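Local coordinates for glycoside Hydrolase (Bacteroides uniformis, PDB 5TA0), which probably hydrolyses agarose chains as a family 86 glycoside hydrolase, and binds an agarose oligosaccharide here in an engineered, presumably inactivated form, at residues 284-289 with 326-331; 291-296 with 597-602; 338-343 with 485-490; 342-347 with 478-483. All coordinates share one frame; numbering follows the deposited sequence. Where two conformers were deposited one is given.

Contact 1 of 4, residues 284-289 with 326-331; sequences DFPCKD and YSAQTH. With GAL (beta-D-galactopyranose), chain C; AAL (3,6-anhydro-alpha-L-galactopyranose), chain B; SO4 (sulfate ion), chain E.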
# COMPACT_ATOMS: atom_id res chain seq x y z
N ASP A 284 -6.90 0.28 -7.88
CA ASP A 284 -7.49 1.12 -8.93
C ASP A 284 -8.36 0.23 -9.81
O ASP A 284 -8.08 -0.95 -10.00
CB ASP A 284 -6.38 1.69 -9.82
CG ASP A 284 -5.64 2.88 -9.20
OD1 ASP A 284 -6.20 3.59 -8.35
OD2 ASP A 284 -4.49 3.12 -9.64
N PHE A 285 -9.39 0.85 -10.36
CA PHE A 285 -10.25 0.20 -11.38
C PHE A 285 -10.10 0.92 -12.73
O PHE A 285 -10.93 1.78 -13.09
CB PHE A 285 -11.74 0.18 -10.98
CG PHE A 285 -12.12 -0.72 -9.82
CD1 PHE A 285 -11.27 -1.62 -9.21
CD2 PHE A 285 -13.43 -0.67 -9.37
CE1 PHE A 285 -11.72 -2.44 -8.18
CE2 PHE A 285 -13.89 -1.47 -8.34
CZ PHE A 285 -13.03 -2.36 -7.76
N PRO A 286 -9.06 0.60 -13.51
CA PRO A 286 -8.89 1.27 -14.81
C PRO A 286 -9.88 0.87 -15.89
O PRO A 286 -9.98 1.58 -16.89
CB PRO A 286 -7.48 0.86 -15.23
CG PRO A 286 -7.27 -0.45 -14.53
CD PRO A 286 -7.93 -0.29 -13.21
N CYS A 287 -10.62 -0.21 -15.71
CA CYS A 287 -11.49 -0.71 -16.77
C CYS A 287 -12.56 -1.64 -16.21
O CYS A 287 -12.44 -2.86 -16.28
CB CYS A 287 -10.66 -1.41 -17.84
SG CYS A 287 -9.58 -2.72 -17.25
N LYS A 288 -13.57 -1.04 -15.60
CA LYS A 288 -14.71 -1.78 -15.06
C LYS A 288 -15.92 -1.41 -15.89
O LYS A 288 -16.50 -0.33 -15.73
CB LYS A 288 -14.94 -1.47 -13.58
CG LYS A 288 -16.02 -2.33 -12.95
CD LYS A 288 -16.13 -2.08 -11.46
CE LYS A 288 -17.12 -3.01 -10.80
NZ LYS A 288 -18.53 -2.71 -11.18
N ASP A 289 -16.26 -2.30 -16.82
CA ASP A 289 -17.32 -2.04 -17.82
C ASP A 289 -17.07 -0.69 -18.52
O ASP A 289 -18.00 0.13 -18.66
CB ASP A 289 -18.71 -2.06 -17.17
CG ASP A 289 -19.04 -3.38 -16.51
OD1 ASP A 289 -18.83 -4.45 -17.14
OD2 ASP A 289 -19.53 -3.35 -15.36
N TYR A 326 -1.83 -4.29 -3.42
CA TYR A 326 -2.24 -3.08 -4.14
C TYR A 326 -1.82 -3.16 -5.59
O TYR A 326 -0.92 -3.91 -5.94
CB TYR A 326 -1.68 -1.83 -3.50
CG TYR A 326 -0.20 -1.52 -3.68
CD1 TYR A 326 0.23 -0.69 -4.71
CD2 TYR A 326 0.75 -1.98 -2.77
CE1 TYR A 326 1.56 -0.34 -4.86
CE2 TYR A 326 2.11 -1.66 -2.93
CZ TYR A 326 2.49 -0.81 -3.94
OH TYR A 326 3.80 -0.40 -4.11
N SER A 327 -2.50 -2.34 -6.37
CA SER A 327 -2.20 -1.93 -7.77
C SER A 327 -3.53 -1.72 -8.49
O SER A 327 -4.24 -0.81 -8.11
CB SER A 327 -1.15 -2.76 -8.53
OG SER A 327 -1.63 -4.05 -8.79
N ALA A 328 -3.81 -2.51 -9.53
CA ALA A 328 -5.08 -2.38 -10.27
C ALA A 328 -5.79 -3.73 -10.31
O ALA A 328 -5.15 -4.80 -10.32
CB ALA A 328 -4.82 -1.91 -11.69
N GLN A 329 -7.11 -3.67 -10.32
CA GLN A 329 -7.93 -4.81 -10.71
C GLN A 329 -8.42 -4.48 -12.11
O GLN A 329 -8.98 -3.41 -12.31
CB GLN A 329 -9.08 -4.99 -9.73
CG GLN A 329 -10.00 -6.11 -10.16
CD GLN A 329 -10.96 -6.59 -9.10
OE1 GLN A 329 -11.10 -5.99 -8.02
NE2 GLN A 329 -11.67 -7.69 -9.43
N THR A 330 -8.24 -5.40 -13.04
CA THR A 330 -8.45 -5.13 -14.46
C THR A 330 -9.69 -5.89 -15.00
O THR A 330 -9.57 -6.76 -15.83
CB THR A 330 -7.19 -5.46 -15.29
OG1 THR A 330 -6.83 -6.82 -15.13
CG2 THR A 330 -6.00 -4.57 -14.88
N HIS A 331 -10.87 -5.50 -14.54
CA HIS A 331 -12.09 -6.31 -14.77
C HIS A 331 -12.29 -6.67 -16.24
O HIS A 331 -12.51 -7.82 -16.56
CB HIS A 331 -13.33 -5.57 -14.36
CG HIS A 331 -13.37 -5.23 -12.91
ND1 HIS A 331 -12.71 -4.12 -12.41
CD2 HIS A 331 -13.97 -5.83 -11.87
CE1 HIS A 331 -12.90 -4.07 -11.10
NE2 HIS A 331 -13.65 -5.10 -10.75
C1 GAL C . -16.90 -7.02 -9.40
C2 GAL C . -15.70 -7.94 -9.32
C3 GAL C . -15.15 -8.02 -7.89
C4 GAL C . -14.96 -6.63 -7.31
C5 GAL C . -16.25 -5.83 -7.44
C6 GAL C . -16.14 -4.46 -6.81
O1 GAL C . -17.34 -6.84 -10.76
O2 GAL C . -16.04 -9.26 -9.72
O3 GAL C . -13.94 -8.77 -7.98
O4 GAL C . -13.92 -5.92 -8.01
O5 GAL C . -16.57 -5.74 -8.84
O6 GAL C . -17.38 -3.77 -6.92
C1 AAL B . -13.50 -9.36 -6.76
C2 AAL B . -12.91 -10.73 -7.09
C3 AAL B . -12.09 -11.19 -5.92
C4 AAL B . -10.97 -10.23 -5.63
C5 AAL B . -11.78 -9.11 -5.03
C6 AAL B . -12.66 -9.86 -4.06
O2 AAL B . -12.08 -10.66 -8.26
O3 AAL B . -12.90 -11.12 -4.73
O4 AAL B . -10.15 -10.79 -4.63
O5 AAL B . -12.54 -8.52 -6.09
S SO4 E . -13.03 -10.16 -11.94
O1 SO4 E . -11.83 -9.31 -11.76
O2 SO4 E . -13.72 -10.33 -10.63
O3 SO4 E . -12.60 -11.49 -12.43
O4 SO4 E . -13.93 -9.50 -12.91
O HOH W 1 -11.01 -2.06 -13.53

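Contact 2 of 4, residues 291-296 with 597-602; sequences KQMYRK and KDRASF. With EDO (1,2-ethanediol), chain U.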
# COMPACT_ATOMS: atom_id res chain seq x y z
N LYS A 291 -15.42 1.88 -17.47
CA LYS A 291 -15.28 3.00 -16.55
C LYS A 291 -13.92 2.99 -15.85
O LYS A 291 -13.32 1.91 -15.63
CB LYS A 291 -16.38 2.97 -15.49
CG LYS A 291 -17.80 2.91 -16.05
CD LYS A 291 -18.23 4.23 -16.64
CE LYS A 291 -19.66 4.17 -17.16
NZ LYS A 291 -19.87 5.22 -18.20
N GLN A 292 -13.42 4.19 -15.56
CA GLN A 292 -12.10 4.41 -14.92
C GLN A 292 -12.28 5.03 -13.54
O GLN A 292 -12.54 6.23 -13.43
CB GLN A 292 -11.22 5.33 -15.77
CG GLN A 292 -10.33 4.63 -16.79
CD GLN A 292 -9.52 5.58 -17.65
OE1 GLN A 292 -8.32 5.82 -17.41
NE2 GLN A 292 -10.15 6.13 -18.68
N MET A 293 -12.16 4.21 -12.50
CA MET A 293 -12.39 4.65 -11.12
C MET A 293 -11.11 4.44 -10.32
O MET A 293 -10.76 3.31 -9.94
CB MET A 293 -13.56 3.90 -10.50
CG MET A 293 -14.87 4.23 -11.18
SD MET A 293 -16.21 3.12 -10.72
CE MET A 293 -15.73 1.74 -11.73
N TYR A 294 -10.40 5.53 -10.10
CA TYR A 294 -9.06 5.49 -9.50
C TYR A 294 -9.04 5.81 -8.02
O TYR A 294 -9.83 6.62 -7.53
CB TYR A 294 -8.15 6.47 -10.24
CG TYR A 294 -7.84 5.96 -11.63
CD1 TYR A 294 -7.10 4.80 -11.82
CD2 TYR A 294 -8.33 6.59 -12.77
CE1 TYR A 294 -6.85 4.30 -13.07
CE2 TYR A 294 -8.07 6.09 -14.02
CZ TYR A 294 -7.33 4.96 -14.18
OH TYR A 294 -7.06 4.44 -15.42
N ARG A 295 -8.14 5.13 -7.33
CA ARG A 295 -7.71 5.50 -5.99
C ARG A 295 -6.45 6.37 -6.06
O ARG A 295 -6.29 7.30 -5.24
CB ARG A 295 -7.43 4.25 -5.17
CG ARG A 295 -8.64 3.36 -4.98
CD ARG A 295 -8.35 2.21 -4.04
NE ARG A 295 -9.49 1.32 -3.93
CZ ARG A 295 -10.46 1.39 -3.02
NH1 ARG A 295 -10.46 2.31 -2.05
NH2 ARG A 295 -11.45 0.51 -3.09
N LYS A 296 -5.52 6.04 -6.96
CA LYS A 296 -4.31 6.83 -7.09
C LYS A 296 -4.68 8.29 -7.26
O LYS A 296 -5.70 8.64 -7.89
CB LYS A 296 -3.41 6.34 -8.21
CG LYS A 296 -3.96 6.41 -9.65
CD LYS A 296 -2.92 5.82 -10.59
CE LYS A 296 -3.39 5.65 -12.02
NZ LYS A 296 -3.17 6.88 -12.84
N LYS A 597 -14.71 11.42 -12.50
CA LYS A 597 -15.94 11.48 -13.33
C LYS A 597 -16.81 10.21 -13.23
O LYS A 597 -18.02 10.28 -13.04
CB LYS A 597 -15.58 11.72 -14.80
CG LYS A 597 -16.74 11.87 -15.76
CD LYS A 597 -16.21 12.05 -17.18
N ASP A 598 -16.18 9.03 -13.36
CA ASP A 598 -16.91 7.76 -13.36
C ASP A 598 -17.22 7.22 -11.97
O ASP A 598 -18.01 6.29 -11.82
CB ASP A 598 -16.16 6.67 -14.15
CG ASP A 598 -16.01 6.99 -15.63
OD1 ASP A 598 -16.79 7.82 -16.16
OD2 ASP A 598 -15.10 6.43 -16.27
N ARG A 599 -16.62 7.79 -10.93
CA ARG A 599 -17.02 7.47 -9.57
C ARG A 599 -18.38 8.11 -9.29
O ARG A 599 -18.72 9.14 -9.86
CB ARG A 599 -15.98 7.94 -8.56
CG ARG A 599 -14.64 7.17 -8.65
CD ARG A 599 -13.54 7.69 -7.74
NE ARG A 599 -14.13 8.31 -6.59
CZ ARG A 599 -14.68 7.68 -5.55
NH1 ARG A 599 -14.66 6.37 -5.40
NH2 ARG A 599 -15.30 8.41 -4.68
N ALA A 600 -19.12 7.49 -8.40
CA ALA A 600 -20.47 7.94 -8.08
C ALA A 600 -20.50 9.29 -7.39
O ALA A 600 -21.51 9.99 -7.43
CB ALA A 600 -21.20 6.90 -7.24
N SER A 601 -19.41 9.66 -6.71
CA SER A 601 -19.26 10.96 -6.06
C SER A 601 -17.77 11.22 -5.97
O SER A 601 -16.95 10.32 -6.25
CB SER A 601 -19.86 10.93 -4.66
OG SER A 601 -19.11 10.07 -3.79
N PHE A 602 -17.43 12.43 -5.56
CA PHE A 602 -16.04 12.82 -5.31
C PHE A 602 -15.69 12.54 -3.86
O PHE A 602 -16.37 12.97 -2.96
CB PHE A 602 -15.83 14.32 -5.57
CG PHE A 602 -14.39 14.74 -5.37
CD1 PHE A 602 -13.93 15.20 -4.12
CD2 PHE A 602 -13.50 14.63 -6.40
CE1 PHE A 602 -12.60 15.54 -3.97
CE2 PHE A 602 -12.17 14.96 -6.25
CZ PHE A 602 -11.72 15.41 -5.04
C1 EDO U . -11.87 4.36 -6.76
O1 EDO U . -12.05 4.88 -5.46
C2 EDO U . -12.52 3.00 -6.85
O2 EDO U . -11.54 2.15 -7.37
O HOH W 2 -19.53 8.08 -16.34
O HOH W 3 -13.49 8.63 -14.41

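Contact 3 of 4, residues 338-343 with 485-490; sequences WSPYRD and DGVPIL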
# COMPACT_ATOMS: atom_id res chain seq x y z
N TRP A 338 -3.20 -13.55 -21.02
CA TRP A 338 -2.18 -12.55 -20.70
C TRP A 338 -1.94 -11.59 -21.85
O TRP A 338 -2.01 -11.97 -23.02
CB TRP A 338 -0.88 -13.26 -20.28
CG TRP A 338 0.27 -12.33 -20.14
CD1 TRP A 338 0.58 -11.54 -19.05
CD2 TRP A 338 1.25 -12.04 -21.13
NE1 TRP A 338 1.69 -10.79 -19.33
CE2 TRP A 338 2.13 -11.07 -20.60
CE3 TRP A 338 1.47 -12.49 -22.45
CZ2 TRP A 338 3.20 -10.56 -21.32
CZ3 TRP A 338 2.54 -12.00 -23.15
CH2 TRP A 338 3.41 -11.05 -22.59
N SER A 339 -1.66 -10.33 -21.52
CA SER A 339 -1.11 -9.40 -22.50
C SER A 339 -0.14 -8.43 -21.86
O SER A 339 -0.27 -8.10 -20.67
CB SER A 339 -2.19 -8.60 -23.20
OG SER A 339 -2.89 -7.76 -22.31
N PRO A 340 0.79 -7.89 -22.64
CA PRO A 340 1.61 -6.82 -22.14
C PRO A 340 0.78 -5.62 -21.67
O PRO A 340 1.13 -4.99 -20.66
CB PRO A 340 2.49 -6.45 -23.34
CG PRO A 340 2.62 -7.75 -24.09
CD PRO A 340 1.28 -8.40 -23.95
N TYR A 341 -0.30 -5.30 -22.37
CA TYR A 341 -1.14 -4.18 -21.99
C TYR A 341 -1.76 -4.37 -20.60
O TYR A 341 -1.81 -3.43 -19.77
CB TYR A 341 -2.24 -3.93 -23.02
CG TYR A 341 -3.11 -2.76 -22.68
CD1 TYR A 341 -2.62 -1.46 -22.69
CD2 TYR A 341 -4.44 -2.95 -22.33
CE1 TYR A 341 -3.42 -0.39 -22.37
CE2 TYR A 341 -5.26 -1.88 -22.01
CZ TYR A 341 -4.75 -0.59 -22.03
OH TYR A 341 -5.59 0.45 -21.71
N ARG A 342 -2.26 -5.58 -20.31
CA ARG A 342 -2.84 -5.80 -19.00
C ARG A 342 -1.78 -5.59 -17.90
O ARG A 342 -2.09 -4.99 -16.87
CB ARG A 342 -3.45 -7.19 -18.92
CG ARG A 342 -4.32 -7.36 -17.68
CD ARG A 342 -5.03 -8.68 -17.66
NE ARG A 342 -4.14 -9.81 -17.49
CZ ARG A 342 -4.46 -11.07 -17.73
NH1 ARG A 342 -3.56 -12.03 -17.56
NH2 ARG A 342 -5.67 -11.40 -18.17
N ASP A 343 -0.56 -6.03 -18.16
CA ASP A 343 0.55 -5.76 -17.22
C ASP A 343 0.80 -4.25 -17.06
O ASP A 343 1.03 -3.78 -15.94
CB ASP A 343 1.83 -6.46 -17.64
CG ASP A 343 1.85 -7.95 -17.36
OD1 ASP A 343 0.97 -8.47 -16.66
OD2 ASP A 343 2.79 -8.60 -17.89
N ASP A 485 -4.26 -1.60 -25.66
CA ASP A 485 -3.74 -2.85 -26.17
C ASP A 485 -2.35 -2.79 -26.75
O ASP A 485 -1.89 -3.74 -27.42
CB ASP A 485 -4.75 -3.53 -27.10
CG ASP A 485 -6.06 -3.82 -26.39
OD1 ASP A 485 -6.03 -4.43 -25.30
OD2 ASP A 485 -7.11 -3.40 -26.88
N GLY A 486 -1.63 -1.73 -26.40
CA GLY A 486 -0.23 -1.57 -26.77
C GLY A 486 0.72 -2.30 -25.84
O GLY A 486 0.34 -3.26 -25.16
N VAL A 487 1.97 -1.83 -25.77
CA VAL A 487 2.98 -2.48 -24.90
C VAL A 487 3.70 -1.48 -24.02
O VAL A 487 3.95 -0.34 -24.43
CB VAL A 487 4.01 -3.27 -25.72
CG1 VAL A 487 3.33 -4.36 -26.54
CG2 VAL A 487 4.86 -2.37 -26.59
N PRO A 488 4.06 -1.89 -22.79
CA PRO A 488 4.91 -1.03 -21.99
C PRO A 488 6.34 -1.06 -22.49
O PRO A 488 6.86 -2.10 -22.90
CB PRO A 488 4.80 -1.66 -20.59
CG PRO A 488 4.58 -3.10 -20.86
CD PRO A 488 3.72 -3.14 -22.11
N ILE A 489 6.98 0.11 -22.42
CA ILE A 489 8.37 0.29 -22.80
C ILE A 489 9.12 0.82 -21.58
O ILE A 489 8.64 1.74 -20.93
CB ILE A 489 8.49 1.31 -23.95
CG1 ILE A 489 7.75 0.82 -25.20
CG2 ILE A 489 9.95 1.64 -24.26
CD1 ILE A 489 8.31 -0.42 -25.83
N LEU A 490 10.28 0.23 -21.31
CA LEU A 490 11.25 0.78 -20.36
C LEU A 490 12.45 1.28 -21.15
O LEU A 490 13.32 0.48 -21.53
CB LEU A 490 11.67 -0.26 -19.32
CG LEU A 490 12.66 0.25 -18.24
CD1 LEU A 490 12.12 1.49 -17.53
CD2 LEU A 490 12.92 -0.88 -17.25
O HOH W 4 -4.48 -6.57 -24.71
O HOH W 5 -0.44 -5.88 -25.35

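Contact 4 of 4, residues 342-347 with 478-483; sequences RDWLRL and LYLKGG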
# COMPACT_ATOMS: atom_id res chain seq x y z
N ARG A 342 -2.26 -5.58 -20.31
CA ARG A 342 -2.84 -5.80 -19.00
C ARG A 342 -1.78 -5.59 -17.90
O ARG A 342 -2.09 -4.99 -16.87
CB ARG A 342 -3.45 -7.19 -18.92
CG ARG A 342 -4.32 -7.36 -17.68
CD ARG A 342 -5.03 -8.68 -17.66
NE ARG A 342 -4.14 -9.81 -17.49
CZ ARG A 342 -4.46 -11.07 -17.73
NH1 ARG A 342 -3.56 -12.03 -17.56
NH2 ARG A 342 -5.67 -11.40 -18.17
N ASP A 343 -0.56 -6.03 -18.16
CA ASP A 343 0.55 -5.76 -17.22
C ASP A 343 0.80 -4.25 -17.06
O ASP A 343 1.03 -3.78 -15.94
CB ASP A 343 1.83 -6.46 -17.64
CG ASP A 343 1.85 -7.95 -17.36
OD1 ASP A 343 0.97 -8.47 -16.66
OD2 ASP A 343 2.79 -8.60 -17.89
N TRP A 344 0.75 -3.47 -18.15
CA TRP A 344 0.88 -2.01 -18.07
C TRP A 344 -0.18 -1.40 -17.13
O TRP A 344 0.12 -0.54 -16.29
CB TRP A 344 0.79 -1.35 -19.45
CG TRP A 344 0.53 0.12 -19.40
CD1 TRP A 344 -0.64 0.76 -19.71
CD2 TRP A 344 1.42 1.13 -18.92
NE1 TRP A 344 -0.52 2.10 -19.49
CE2 TRP A 344 0.73 2.36 -19.00
CE3 TRP A 344 2.73 1.12 -18.43
CZ2 TRP A 344 1.32 3.58 -18.64
CZ3 TRP A 344 3.31 2.34 -18.04
CH2 TRP A 344 2.60 3.54 -18.15
N LEU A 345 -1.41 -1.90 -17.22
CA LEU A 345 -2.47 -1.40 -16.34
C LEU A 345 -2.09 -1.57 -14.88
O LEU A 345 -2.31 -0.68 -14.09
CB LEU A 345 -3.81 -2.07 -16.63
CG LEU A 345 -4.41 -1.78 -18.02
CD1 LEU A 345 -5.72 -2.53 -18.12
CD2 LEU A 345 -4.63 -0.30 -18.28
N ARG A 346 -1.46 -2.69 -14.57
CA ARG A 346 -0.98 -2.93 -13.20
C ARG A 346 0.23 -2.04 -12.87
O ARG A 346 0.30 -1.45 -11.78
CB ARG A 346 -0.62 -4.40 -13.02
CG ARG A 346 -1.77 -5.37 -13.30
CD ARG A 346 -1.36 -6.78 -12.92
NE ARG A 346 -1.41 -6.92 -11.47
CZ ARG A 346 -2.53 -7.07 -10.78
NH1 ARG A 346 -2.51 -7.13 -9.45
NH2 ARG A 346 -3.71 -7.20 -11.39
N LEU A 347 1.16 -1.97 -13.80
CA LEU A 347 2.40 -1.18 -13.59
C LEU A 347 2.10 0.26 -13.21
O LEU A 347 2.69 0.84 -12.27
CB LEU A 347 3.31 -1.22 -14.83
CG LEU A 347 4.05 -2.54 -15.04
CD1 LEU A 347 4.59 -2.60 -16.46
CD2 LEU A 347 5.16 -2.72 -14.02
N LEU A 478 9.34 4.58 -18.00
CA LEU A 478 8.38 3.50 -18.15
C LEU A 478 7.05 4.07 -18.60
O LEU A 478 6.42 4.83 -17.88
CB LEU A 478 8.22 2.72 -16.85
CG LEU A 478 7.28 1.52 -16.94
CD1 LEU A 478 7.80 0.44 -17.87
CD2 LEU A 478 7.08 0.96 -15.54
N TYR A 479 6.63 3.70 -19.83
CA TYR A 479 5.42 4.27 -20.43
C TYR A 479 4.78 3.27 -21.39
O TYR A 479 5.37 2.23 -21.70
CB TYR A 479 5.78 5.58 -21.19
CG TYR A 479 6.75 5.41 -22.34
CD1 TYR A 479 8.13 5.42 -22.13
CD2 TYR A 479 6.28 5.21 -23.64
CE1 TYR A 479 9.03 5.25 -23.19
CE2 TYR A 479 7.16 5.04 -24.70
CZ TYR A 479 8.53 5.06 -24.47
OH TYR A 479 9.42 4.88 -25.52
N LEU A 480 3.61 3.64 -21.89
CA LEU A 480 2.85 2.84 -22.84
C LEU A 480 3.10 3.30 -24.28
O LEU A 480 2.93 4.48 -24.60
CB LEU A 480 1.36 2.92 -22.54
CG LEU A 480 0.39 2.19 -23.49
CD1 LEU A 480 0.58 0.68 -23.40
CD2 LEU A 480 -1.03 2.60 -23.13
N LYS A 481 3.45 2.34 -25.14
CA LYS A 481 3.59 2.58 -26.59
C LYS A 481 2.38 1.96 -27.30
O LYS A 481 2.09 0.79 -27.11
CB LYS A 481 4.86 1.92 -27.11
CG LYS A 481 5.08 2.09 -28.62
CD LYS A 481 6.39 1.48 -29.06
CE LYS A 481 6.73 1.93 -30.47
NZ LYS A 481 8.02 1.32 -30.87
N GLY A 482 1.72 2.75 -28.15
CA GLY A 482 0.63 2.22 -29.00
C GLY A 482 -0.77 2.31 -28.46
O GLY A 482 -1.69 1.73 -29.06
N GLY A 483 -0.98 3.02 -27.36
CA GLY A 483 -2.30 3.20 -26.80
C GLY A 483 -2.92 1.92 -26.27
O GLY A 483 -2.20 0.96 -25.92

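Contact 1 of 4, residues 284-289 with 326-331
His331 turns an edge onto the face of Phe285 in a T-shaped stack, with ring centroids 4.6 Å apart and planes at 85°. His331 CB starts against the backbone O of Cys287. With CG anti to the carbonyl carbon (chi1 -61°), the imidazole brings its CE1 edge to Phe285. His331 CE1 points at the middle of that ring and comes 3.5 Å from Phe285 CD1. Lys288 CG covers one imidazole face, a CH-pi contact, and Gln329 CG lies over the opposite face. His331 ND1 bonds a water that also takes the N-H of Cys287 and donates to Gln329 O. At the tip, His331 NE2 donates to galactose O4 at 2.9 Å. That same O4 donates to Gln329 OE1 at 2.8 Å. Gln329 NE2 gives bonds to galactose O3 and to a sulfate, probably from the crystallisation liquor. With an alanine at Phe285 the ring under His331 CE1 is gone, which would probably open a gap there and leave the imidazole less firmly set. Behind the site, Asp284 and Ala328 form a parallel bridge. Galactose O4 is gripped as both acceptor and donor, consistent with recognition of this hydroxyl in the glycan pocket.

Contact 2 of 4, residues 291-296 with 597-602
Lys291 CD lies over one face of the Asp598 carboxylate, 3.7 Å from Asp598 CG, the two side chains crossing at about a right angle. At the carboxylate's rim, the N-H of Gln292 reaches Asp598 OD2 at 2.9 Å on the anti lone pair, almost straight at 175°. The Arg599 guanidinium is met obliquely by O1 of an ethanediol, probably from the crystallisation liquor. Its outer partners are Glu253, by a salt bridge, and Gln596. Closer in, Arg599 CG lies 3.9 Å from Met293 CG in the conformer given, one of two for this methionine. In that conformer the Met293 chain also runs past Asp598 O. Lys291 NZ stays 4.5 Å from Asp598 OD1, too far for a salt bridge. A water bridges them, donating to OD1 and held only weakly by the lysine. A second water joins Gln292 O to Asp598 N. A leucine in place of Asp598 would probably leave the Gln292 N-H without its acceptor and the bridging water without its carboxylate. The arrangement is a surface junction between domains: a short strand beside the parallel barrel sheet takes a side-chain carboxylate from a loop of the C-terminal beta domain as its polar partner.

Contact 3 of 4, residues 338-343 with 485-490
Tyr341 offers a ring face to the backbone of Asp485, whose N sits over the ring centre, 3.4 Å from Tyr341 CD1. The ring is brought there with CG anti to the backbone N (chi1 -179°). Tyr341 CB touches Gly486 O at 3.4 Å. Asp485 OD1 comes within 3.7 Å of Tyr341 CD2, the carboxylate turned 65° from the ring. One residue back, Pro340 CB touches both Val487 CG1, at 3.9 Å, and Pro488 CD, at 3.7 Å. Pro488 CD also rests on the carbonyl O of Pro340. The contact sets the first turn of helix 340-358, a barrel helix, against the turn leading into strand 487-495, an outermost strand of the large beta-sandwich sheet. Two waters complete the polar part. One takes the N-H of Tyr341 and donates to Gly486 O. The other joins Ser339 OG to Asp485 OD1, donating to the carboxylate. Ser339 is the N-cap of the helix: its OG accepts from Arg342 N at 3.0 Å. Further out, Trp338 NE1 donates to Asp343 OD2 at 2.8 Å, from above the carboxylate plane, and Glu409 N is a second partner of that oxygen. Tyr333 OH is hydrogen-bonded to Asp485 OD1, and its ring meets that of Tyr341 at a steep angle.

Contact 4 of 4, residues 342-347 with 478-483
Trp344 and Leu480 make the main contact: one face of the indole lies on Leu480 CB and the Tyr479 backbone. Trp344 is the first residue of helix 342-347 to meet the strand. It reaches across with CG anti to its backbone N (chi1 164°). Leu480 CB lies over the five-membered ring, 3.8 Å from the centroid of that Trp344 ring and 18° off the ring normal, a CH-pi contact. The indole atom closest to Leu480 CB is Trp344 CE2, at 3.6 Å. The two methyls of Leu480 spread along the pyrrole side: Leu480 CD1 approaches Trp344 CD1 at 3.9 Å, and Leu480 CD2 approaches Trp344 NE1 at 3.7 Å. The benzene half of the indole lies over main chain instead, with Trp344 CH2 3.7 Å from Tyr479 CA. Leu478 O sits near the plane at the rim.

This is helix-on-sheet packing between domains. Helix 340-358 of the barrel runs against strand 472-481 of the beta-sandwich. The axes of 342-347 and 478-481 approach to 9.5 Å, with N-to-C directions 145° apart, so the two elements run roughly antiparallel.

Past Leu345 and Arg346, which take no part, Leu347 returns to the interface about one turn after Trp344. Leu347 CB meets Leu478 CD2 at 4.4 Å, a looser touch than that of the indole. Leu478 CG also packs on Trp344 CZ3, and Phe413 and Leu416 of helix 411-416 extend this apolar patch.

In the fold
From the N terminus, the chain reaches 284-289 at the end of a barrel strand and continues at once into 291-296. Contact 1 closes first, when 326-331 follows the neighbouring parallel strand. Contact 2 is still open then and closes only at 597-602, so the two cross. Helix 340-358 starts contacts 3 and 4 from overlapping segments, after contact 1 has closed. Strand 472-481 closes contact 4, and the following turn and strand 487-495 close contact 3. Both lie within the long span of contact 2. Contact 1 joins adjacent barrel strands at the glycan site, contacts 3 and 4 tie the barrel to the beta-sandwich, and contact 2 ties it to the C-terminal domain.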